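Local coordinates for putative aldo/keto reductase (Salmonella enterica subsp. enterica serovar Typhimurium, PDB 4R9O), which probably works as an NADP-dependent oxidoreductase of the aldo/keto reductase family, built on a TIM barrel, at residues Gln287-Arg290 and Ile291-Ala294; Asp140-Ala143 and Glu144-His148; Ala65-Gly68 and Glu69-Leu73. All coordinates share one frame; numbering follows the deposited sequence.

Interaction 1 (Gln287-Arg290 and Ile291-Ala294)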
# COMPACT_ATOMS: atom_id res chain seq x y z
N GLN C 287 -30.44 0.61 -0.78
CA GLN C 287 -30.14 0.13 -2.13
C GLN C 287 -28.82 0.72 -2.60
O GLN C 287 -28.01 0.00 -3.17
CB GLN C 287 -31.27 0.48 -3.11
CG GLN C 287 -32.50 -0.40 -2.95
CD GLN C 287 -33.69 0.10 -3.74
OE1 GLN C 287 -33.80 1.30 -4.04
NE2 GLN C 287 -34.60 -0.81 -4.08
N TRP C 288 -28.60 2.00 -2.33
CA TRP C 288 -27.35 2.65 -2.71
C TRP C 288 -26.19 1.96 -1.99
O TRP C 288 -25.15 1.71 -2.59
CB TRP C 288 -27.37 4.14 -2.37
CG TRP C 288 -26.19 4.91 -2.93
CD1 TRP C 288 -26.15 5.58 -4.12
CD2 TRP C 288 -24.90 5.08 -2.33
NE1 TRP C 288 -24.91 6.15 -4.30
CE2 TRP C 288 -24.13 5.87 -3.21
CE3 TRP C 288 -24.33 4.66 -1.13
CZ2 TRP C 288 -22.80 6.22 -2.94
CZ3 TRP C 288 -23.02 5.02 -0.85
CH2 TRP C 288 -22.27 5.79 -1.75
N PHE C 289 -26.37 1.66 -0.72
CA PHE C 289 -25.28 1.09 0.07
C PHE C 289 -25.05 -0.38 -0.27
O PHE C 289 -23.91 -0.85 -0.27
CB PHE C 289 -25.55 1.29 1.56
CG PHE C 289 -25.12 2.65 2.05
CD1 PHE C 289 -23.79 2.91 2.32
CD2 PHE C 289 -26.04 3.67 2.21
CE1 PHE C 289 -23.38 4.16 2.76
CE2 PHE C 289 -25.64 4.93 2.65
CZ PHE C 289 -24.31 5.17 2.93
N ARG C 290 -26.13 -1.08 -0.59
CA ARG C 290 -26.04 -2.46 -1.07
C ARG C 290 -25.23 -2.53 -2.36
O ARG C 290 -24.41 -3.43 -2.54
CB ARG C 290 -27.42 -3.05 -1.32
CG ARG C 290 -27.82 -4.13 -0.34
CD ARG C 290 -28.95 -4.97 -0.93
NE ARG C 290 -30.16 -4.18 -1.16
CZ ARG C 290 -31.19 -4.57 -1.90
NH1 ARG C 290 -32.24 -3.78 -2.03
NH2 ARG C 290 -31.17 -5.76 -2.49
N ILE C 291 -25.49 -1.60 -3.27
CA ILE C 291 -24.70 -1.45 -4.48
C ILE C 291 -23.22 -1.19 -4.19
O ILE C 291 -22.35 -1.88 -4.71
CB ILE C 291 -25.21 -0.30 -5.35
CG1 ILE C 291 -26.58 -0.65 -5.88
CG2 ILE C 291 -24.28 -0.09 -6.54
CD1 ILE C 291 -26.51 -1.91 -6.63
N ARG C 292 -22.96 -0.20 -3.35
CA ARG C 292 -21.58 0.14 -2.97
C ARG C 292 -20.83 -1.11 -2.51
O ARG C 292 -19.71 -1.37 -2.96
CB ARG C 292 -21.57 1.20 -1.87
CG ARG C 292 -20.18 1.46 -1.28
CD ARG C 292 -20.26 2.36 -0.06
NE ARG C 292 -18.97 2.48 0.63
CZ ARG C 292 -18.13 3.50 0.46
NH1 ARG C 292 -18.43 4.49 -0.38
NH2 ARG C 292 -16.97 3.53 1.12
N LYS C 293 -21.47 -1.86 -1.62
CA LYS C 293 -20.85 -3.01 -0.97
C LYS C 293 -20.68 -4.20 -1.92
O LYS C 293 -19.68 -4.91 -1.87
CB LYS C 293 -21.68 -3.42 0.25
CG LYS C 293 -21.70 -2.34 1.33
CD LYS C 293 -22.56 -2.72 2.52
CE LYS C 293 -22.47 -1.65 3.62
NZ LYS C 293 -23.25 -2.00 4.82
N ALA C 294 -21.65 -4.40 -2.80
CA ALA C 294 -21.53 -5.44 -3.81
C ALA C 294 -20.29 -5.18 -4.69
O ALA C 294 -19.59 -6.12 -5.08
CB ALA C 294 -22.78 -5.52 -4.66

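Interaction 2 (Asp140-Ala143 and Glu144-His148)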
# COMPACT_ATOMS: atom_id res chain seq x y z
N ASP C 140 -0.31 30.49 -14.03
CA ASP C 140 -0.28 31.82 -14.64
C ASP C 140 -0.40 31.74 -16.15
O ASP C 140 -1.04 32.57 -16.79
CB ASP C 140 1.02 32.56 -14.30
CG ASP C 140 1.06 33.11 -12.89
OD1 ASP C 140 0.01 33.13 -12.20
OD2 ASP C 140 2.15 33.55 -12.47
N ASP C 141 0.27 30.74 -16.72
CA ASP C 141 0.28 30.53 -18.16
C ASP C 141 -1.08 30.08 -18.67
O ASP C 141 -1.56 30.58 -19.69
CB ASP C 141 1.34 29.50 -18.53
CG ASP C 141 2.74 30.06 -18.47
OD1 ASP C 141 2.91 31.30 -18.34
OD2 ASP C 141 3.69 29.26 -18.57
N VAL C 142 -1.69 29.14 -17.95
CA VAL C 142 -3.04 28.69 -18.27
C VAL C 142 -4.02 29.85 -18.17
O VAL C 142 -4.84 30.05 -19.06
CB VAL C 142 -3.49 27.53 -17.35
CG1 VAL C 142 -4.93 27.09 -17.66
CG2 VAL C 142 -2.51 26.36 -17.46
N ALA C 143 -3.91 30.63 -17.10
CA ALA C 143 -4.75 31.81 -16.91
C ALA C 143 -4.60 32.80 -18.06
O ALA C 143 -5.59 33.35 -18.52
CB ALA C 143 -4.43 32.50 -15.59
N GLU C 144 -3.38 33.04 -18.52
CA GLU C 144 -3.19 33.93 -19.67
C GLU C 144 -3.96 33.40 -20.88
O GLU C 144 -4.68 34.14 -21.54
CB GLU C 144 -1.71 34.09 -20.03
CG GLU C 144 -0.90 34.94 -19.05
CD GLU C 144 0.56 35.09 -19.47
OE1 GLU C 144 1.43 35.06 -18.58
OE2 GLU C 144 0.83 35.25 -20.68
N ALA C 145 -3.81 32.10 -21.16
CA ALA C 145 -4.49 31.50 -22.30
C ALA C 145 -6.01 31.63 -22.15
O ALA C 145 -6.69 32.10 -23.07
CB ALA C 145 -4.10 30.04 -22.45
N PHE C 146 -6.52 31.23 -20.99
CA PHE C 146 -7.95 31.31 -20.72
C PHE C 146 -8.45 32.76 -20.85
O PHE C 146 -9.51 32.99 -21.45
CB PHE C 146 -8.30 30.77 -19.33
CG PHE C 146 -8.27 29.26 -19.23
CD1 PHE C 146 -8.68 28.63 -18.07
CD2 PHE C 146 -7.85 28.47 -20.29
CE1 PHE C 146 -8.67 27.24 -17.96
CE2 PHE C 146 -7.83 27.09 -20.20
CZ PHE C 146 -8.25 26.47 -19.01
N GLN C 147 -7.70 33.71 -20.30
CA GLN C 147 -8.02 35.14 -20.44
C GLN C 147 -8.16 35.55 -21.90
O GLN C 147 -9.10 36.26 -22.27
CB GLN C 147 -6.95 36.03 -19.79
CG GLN C 147 -6.91 36.03 -18.27
CD GLN C 147 -8.16 35.45 -17.66
OE1 GLN C 147 -8.22 34.26 -17.33
NE2 GLN C 147 -9.19 36.28 -17.52
N HIS C 148 -7.20 35.15 -22.72
CA HIS C 148 -7.22 35.54 -24.11
C HIS C 148 -8.43 34.95 -24.83
O HIS C 148 -9.12 35.63 -25.57
CB HIS C 148 -5.94 35.12 -24.81
CG HIS C 148 -5.96 35.39 -26.29
ND1 HIS C 148 -6.13 34.39 -27.22
CD2 HIS C 148 -5.87 36.54 -26.98
CE1 HIS C 148 -6.12 34.91 -28.43
NE2 HIS C 148 -5.96 36.22 -28.31

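Interaction 3 (Ala65-Gly68 and Glu69-Leu73)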
# COMPACT_ATOMS: atom_id res chain seq x y z
N ALA C 65 -13.17 16.64 -35.71
CA ALA C 65 -13.39 16.94 -37.12
C ALA C 65 -14.57 16.16 -37.68
O ALA C 65 -15.29 16.66 -38.55
CB ALA C 65 -12.13 16.66 -37.93
N ALA C 66 -14.74 14.93 -37.23
CA ALA C 66 -15.87 14.12 -37.68
C ALA C 66 -17.18 14.76 -37.21
O ALA C 66 -18.18 14.76 -37.93
CB ALA C 66 -15.76 12.70 -37.16
N PHE C 67 -17.15 15.33 -36.01
CA PHE C 67 -18.32 16.00 -35.47
C PHE C 67 -18.63 17.28 -36.26
O PHE C 67 -19.79 17.55 -36.56
CB PHE C 67 -18.11 16.34 -33.99
CG PHE C 67 -19.38 16.63 -33.26
CD1 PHE C 67 -20.12 15.59 -32.70
CD2 PHE C 67 -19.86 17.93 -33.14
CE1 PHE C 67 -21.31 15.85 -32.03
CE2 PHE C 67 -21.05 18.19 -32.47
CZ PHE C 67 -21.77 17.15 -31.91
N GLY C 68 -17.60 18.04 -36.59
CA GLY C 68 -17.78 19.26 -37.36
C GLY C 68 -18.33 19.04 -38.76
O GLY C 68 -18.94 19.94 -39.34
N GLU C 69 -18.12 17.86 -39.31
CA GLU C 69 -18.70 17.52 -40.61
C GLU C 69 -20.22 17.41 -40.51
O GLU C 69 -20.93 17.78 -41.45
CB GLU C 69 -18.12 16.22 -41.15
CG GLU C 69 -16.67 16.30 -41.54
CD GLU C 69 -16.11 14.95 -41.97
OE1 GLU C 69 -16.79 13.92 -41.74
OE2 GLU C 69 -15.01 14.92 -42.55
N ALA C 70 -20.71 16.88 -39.39
CA ALA C 70 -22.14 16.80 -39.15
C ALA C 70 -22.73 18.19 -38.95
O ALA C 70 -23.79 18.52 -39.49
CB ALA C 70 -22.45 15.92 -37.95
N LEU C 71 -22.03 19.02 -38.17
CA LEU C 71 -22.46 20.39 -37.94
C LEU C 71 -22.48 21.22 -39.23
O LEU C 71 -23.26 22.17 -39.35
CB LEU C 71 -21.56 21.08 -36.91
CG LEU C 71 -21.70 20.57 -35.49
CD1 LEU C 71 -20.89 21.43 -34.51
CD2 LEU C 71 -23.17 20.49 -35.09
N THR C 72 -21.63 20.86 -40.19
CA THR C 72 -21.58 21.57 -41.45
C THR C 72 -22.79 21.21 -42.30
O THR C 72 -23.35 22.07 -42.98
CB THR C 72 -20.27 21.28 -42.22
OG1 THR C 72 -19.16 21.79 -41.48
CG2 THR C 72 -20.29 21.93 -43.59
N LEU C 73 -23.22 19.95 -42.24
CA LEU C 73 -24.42 19.51 -42.95
C LEU C 73 -25.69 20.05 -42.31
O LEU C 73 -26.71 20.22 -42.97
CB LEU C 73 -24.48 17.99 -43.01
CG LEU C 73 -23.41 17.28 -43.84
CD1 LEU C 73 -23.52 15.78 -43.66
CD2 LEU C 73 -23.52 17.66 -45.30

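Interaction 1 (Gln287-Arg290 and Ile291-Ala294)
Trp288 and Arg292, one turn apart on helix 285-296, meet through the aliphatic part of the arginine: Trp288 CZ3 lies 3.9 Å from Arg292 CD. With CG anti to its backbone N (chi1 172°) and the chain extended from CG to NE, Arg292 carries its guanidinium past the rim of the indole, so that Trp288 CH2 sits at the guanidinium edge and the two planes are 27° apart. Phe289 adds a second ring beside the same methylene, its CD1 4.3 Å from Arg292 CD. The two rings also meet each other, Trp288 CE3 standing 3.7 Å above the centre of the Phe289 ring, while Phe289 CG lies at the indole edge.

Backbone hydrogen bonds of the ordinary i to i+4 kind run from Ile291 N to Gln287 O, Arg292 N to Trp288 O (3.0 Å), Lys293 N to Phe289 O and Ala294 N to Arg290 O (2.9 Å). Aliphatic carbons lie close to two of these carbonyl oxygens, Ile291 CG1 at 3.1 Å from Gln287 O and Lys293 CG at the same distance from Phe289 O.

The polar ends of Gln287, Trp288 and Arg290 find partners outside the two segments. Arg290 makes a salt bridge to Glu239, which also accepts from Gln287 NE2; Gln287 OE1 accepts from Thr284 N, and Trp288 NE1 donates to Trp252 O.

The chemistry thus changes round the helix: Arg290 and Ile291 face helix 227-240 with charge and aliphatic surface, Phe289 packs on the second subunit, and Trp288 and Arg292 touch both their own chain and that subunit.

Interaction 2 (Asp140-Ala143 and Glu144-His148)
Helix 139-151 is the crossover helix of a beta-alpha-beta unit between strands 125-130 and 155-161, and within it Val142 packs on Phe146 one turn later. Val142 CG1 lies over one face of the phenyl ring in a CH-pi contact, 3.7 Å from the ring centroid and 14° off the normal; its nearest ring atom is Phe146 CZ. The methyl gets there because it is placed anti to the backbone N of Val142 (chi1 178°), which sets the two side chains side by side, pointing the same way. The backbone joins the same two residues through a short, nearly straight bond from Phe146 N to Val142 O (2.8 Å, 175°).

On the polar side, Asp141 and Glu144 point the same way, with Asp141 OD1 4.0 Å from Glu144 OE1 and the carboxylate planes perpendicular. Two like charges so close would be expected to repel mildly. The CG of Glu144 rests 3.3 Å from Asp140 O, whose own carboxylate bridges to Arg174 and to Arg206 of the third subunit.

Phe146 also stacks on Phe158, and with Val142 it touches Ile130. An apolar face turned to the strands and to the neighbouring helix 106-119, with an acidic face beside it, makes this an amphipathic outer helix of the TIM barrel.

Interaction 3 (Ala65-Gly68 and Glu69-Leu73)
The backbone of Ala65-Leu73 is helical but uneven: Leu71 N bonds to Phe67 O at 3.1 Å, whereas Ala70 N stands 3.6 Å from Ala66 O and makes a weak bond to Phe67 O instead, and Glu69 N adds a weak bond to Ala66 O to its bent one (139°) to Ala65 O. Gly68 O accepts twice: Thr72 N reaches it at 3.0 Å and Thr72 OG1 at 2.8 Å, from opposite faces of the carbonyl plane. The hydroxyl can fold back onto its own helix because OG1 stands anti to the carbonyl carbon and beside the backbone N of Thr72 (chi1 -65°).

On another side of the helix Leu71 meets the rim of the Phe67 ring rather than its face. Its CD1 lies near the ring plane, 3.8 Å from Phe67 CE2, and the two side chains cross at a slant. The same ring makes edge-to-face contacts with His54 and Tyr24 and packs on Ile41 of helix 34-46, and Ala70 touches Leu37 and Val38 of the same helix.

Near the end of helix 63-73, the threonine thus pairs its hydroxyl within the helix and gives one carbonyl a double grip, while the phenylalanine ties the buried side to the barrel by apolar and aromatic contacts.

In the fold
From the N terminus the three interactions follow one another in series, neither nesting nor crossing, and each is confined to one helix, closing successive helical turns rather than a loop. Interaction 3 comes first, on helix 63-73 between strands 51-53 and 82-90. Interaction 2 follows on helix 139-151, in the crossover from strand 125-130 to 155-161, its centre about 28 Å from that of interaction 3. Interaction 1, on helix 285-296 near the C terminus, has its centre about 43 Å from that of interaction 2 and about 42 Å from that of interaction 3; the barrel of parallel strands stands between. Residues 287-294 and 140-148 also meet other subunits, whereas 65-73 meets none in the assembly.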